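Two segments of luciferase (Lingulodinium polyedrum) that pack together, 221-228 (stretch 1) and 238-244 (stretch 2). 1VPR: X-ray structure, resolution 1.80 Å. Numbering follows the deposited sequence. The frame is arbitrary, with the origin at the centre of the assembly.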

# COMPACT_ATOMS: atom_id res chain seq x y z
N SER A 221 -6.63 -1.32 1.16
CA SER A 221 -7.61 -0.51 1.89
C SER A 221 -7.78 0.92 1.38
O SER A 221 -6.79 1.66 1.24
CB SER A 221 -7.22 -0.46 3.37
OG SER A 221 -8.04 0.45 4.11
N VAL A 222 -9.03 1.30 1.14
CA VAL A 222 -9.30 2.67 0.70
C VAL A 222 -9.31 3.61 1.92
O VAL A 222 -9.45 4.82 1.79
CB VAL A 222 -10.62 2.77 -0.09
CG1 VAL A 222 -10.42 2.15 -1.48
CG2 VAL A 222 -11.77 2.07 0.65
N ALA A 223 -9.13 3.05 3.10
CA ALA A 223 -9.05 3.89 4.29
C ALA A 223 -7.65 4.53 4.26
O ALA A 223 -7.42 5.56 4.91
CB ALA A 223 -9.19 3.04 5.53
N LYS A 224 -6.74 3.92 3.51
CA LYS A 224 -5.35 4.40 3.43
C LYS A 224 -4.94 4.90 2.04
O LYS A 224 -4.36 5.98 1.89
CB LYS A 224 -4.40 3.27 3.86
CG LYS A 224 -4.67 2.73 5.28
CD LYS A 224 -3.86 1.47 5.64
CE LYS A 224 -2.35 1.65 5.42
NZ LYS A 224 -1.74 2.70 6.30
N PHE A 225 -5.25 4.11 1.02
CA PHE A 225 -4.92 4.44 -0.36
C PHE A 225 -6.12 4.98 -1.13
O PHE A 225 -7.23 4.41 -1.05
CB PHE A 225 -4.36 3.18 -1.07
CG PHE A 225 -3.14 2.61 -0.40
CD1 PHE A 225 -3.25 1.58 0.54
CD2 PHE A 225 -1.88 3.16 -0.65
CE1 PHE A 225 -2.12 1.11 1.22
CE2 PHE A 225 -0.75 2.70 0.03
CZ PHE A 225 -0.87 1.68 0.96
N ALA A 226 -5.90 6.04 -1.90
CA ALA A 226 -6.98 6.64 -2.68
C ALA A 226 -7.43 5.70 -3.79
O ALA A 226 -8.59 5.71 -4.16
CB ALA A 226 -6.54 8.00 -3.25
N ARG A 227 -6.53 4.87 -4.32
CA ARG A 227 -6.93 3.94 -5.38
C ARG A 227 -7.20 2.55 -4.79
O ARG A 227 -6.36 1.98 -4.10
CB ARG A 227 -5.84 3.91 -6.49
CG ARG A 227 -6.06 2.85 -7.57
CD ARG A 227 -5.32 3.13 -8.88
NE ARG A 227 -4.11 3.93 -8.73
CZ ARG A 227 -3.66 4.76 -9.67
NH1 ARG A 227 -4.34 4.89 -10.82
NH2 ARG A 227 -2.55 5.47 -9.49
N ALA A 228 -8.39 2.02 -5.04
CA ALA A 228 -8.77 0.72 -4.50
C ALA A 228 -7.98 -0.43 -5.11
O ALA A 228 -7.60 -1.38 -4.41
CB ALA A 228 -10.29 0.49 -4.74
N PHE A 238 4.95 2.69 -10.21
CA PHE A 238 3.53 2.94 -10.19
C PHE A 238 3.33 4.05 -9.19
O PHE A 238 4.19 4.34 -8.35
CB PHE A 238 2.68 1.67 -9.90
CG PHE A 238 2.93 1.01 -8.57
CD1 PHE A 238 2.04 1.18 -7.52
CD2 PHE A 238 4.03 0.17 -8.39
CE1 PHE A 238 2.22 0.51 -6.30
CE2 PHE A 238 4.22 -0.49 -7.19
CZ PHE A 238 3.31 -0.33 -6.14
N TYR A 239 2.20 4.70 -9.31
CA TYR A 239 1.89 5.85 -8.49
C TYR A 239 0.80 5.51 -7.46
O TYR A 239 -0.23 4.95 -7.81
CB TYR A 239 1.41 6.96 -9.43
CG TYR A 239 0.72 8.13 -8.75
CD1 TYR A 239 1.31 8.76 -7.66
CD2 TYR A 239 -0.52 8.60 -9.21
CE1 TYR A 239 0.70 9.85 -7.03
CE2 TYR A 239 -1.15 9.68 -8.58
CZ TYR A 239 -0.52 10.30 -7.49
OH TYR A 239 -1.08 11.40 -6.88
N GLU A 240 1.06 5.85 -6.20
CA GLU A 240 0.09 5.61 -5.15
C GLU A 240 -0.41 6.91 -4.51
O GLU A 240 0.27 7.51 -3.69
CB GLU A 240 0.69 4.74 -4.03
CG GLU A 240 0.90 3.28 -4.41
CD GLU A 240 -0.37 2.45 -4.23
OE1 GLU A 240 -1.50 3.00 -4.37
OE2 GLU A 240 -0.23 1.24 -3.97
N PRO A 241 -1.59 7.40 -4.93
CA PRO A 241 -2.08 8.63 -4.29
C PRO A 241 -2.64 8.17 -2.94
O PRO A 241 -3.26 7.11 -2.85
CB PRO A 241 -3.20 9.10 -5.22
CG PRO A 241 -3.60 7.85 -5.98
CD PRO A 241 -2.28 7.17 -6.22
N LEU A 242 -2.42 8.96 -1.89
CA LEU A 242 -2.86 8.60 -0.55
C LEU A 242 -4.03 9.44 -0.05
O LEU A 242 -4.16 10.63 -0.41
CB LEU A 242 -1.70 8.74 0.43
CG LEU A 242 -0.38 8.10 0.00
CD1 LEU A 242 0.68 8.42 1.04
CD2 LEU A 242 -0.55 6.60 -0.18
N VAL A 243 -4.86 8.83 0.78
CA VAL A 243 -6.01 9.50 1.37
C VAL A 243 -5.51 10.66 2.24
O VAL A 243 -6.26 11.64 2.46
CB VAL A 243 -6.81 8.53 2.26
CG1 VAL A 243 -7.82 9.29 3.11
CG2 VAL A 243 -7.52 7.50 1.38
N SER A 244 -4.27 10.55 2.72
CA SER A 244 -3.67 11.59 3.56
C SER A 244 -3.26 12.81 2.73
O SER A 244 -2.97 13.87 3.28
CB SER A 244 -2.42 11.03 4.25
OG SER A 244 -1.37 10.89 3.31
O HOH W 1 -3.31 7.94 3.54
O HOH W 2 -3.59 4.77 -4.07
O HOH W 3 -1.86 2.96 -7.29

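This is a short backbone-to-backbone contact, a single beta bridge between Phe-225 and Leu-242, extended by one arginine side chain, three bound waters and a few apolar contacts. The CA atoms of the bridged pair lie 4.6 Å apart, and the hydrogen bonds come from their neighbours: Val-243 N donates to Lys-224 O (3.1 Å, nearly straight at 168°), and Ala-226 N donates to Pro-241 O (3.0 Å). Proline has no amide hydrogen to give, but its carbonyl accepts as well as any other. Ala-226 CB points toward stretch 2 and rests 4.0 Å from Pro-241 CG, its small methyl fitting close to the backbone pairing. Val-243 also points across, its branched, apolar side chain close against backbone: CG2 is 3.3 Å from Val-222 O. Phe-225 and Leu-242 direct their CA-to-CB bonds away, yet these large, buried apolar side chains meet, CD2 to CD2, at 3.7 Å.

Beyond the bridge, the long side chain of Arg-227 reaches Tyr-239, where NH2 donates to the carbonyl O at 2.9 Å, near the guanidinium plane as its N-H bonds require. Three waters add further links. Water 2 accepts from Arg-227 N and donates to Pro-241 O and Glu-240 OE1, giving that buried carboxylate a polar partner; water 3 links Arg-227 NE to Tyr-239 O; water 1 joins Lys-224 O to Ser-244 N.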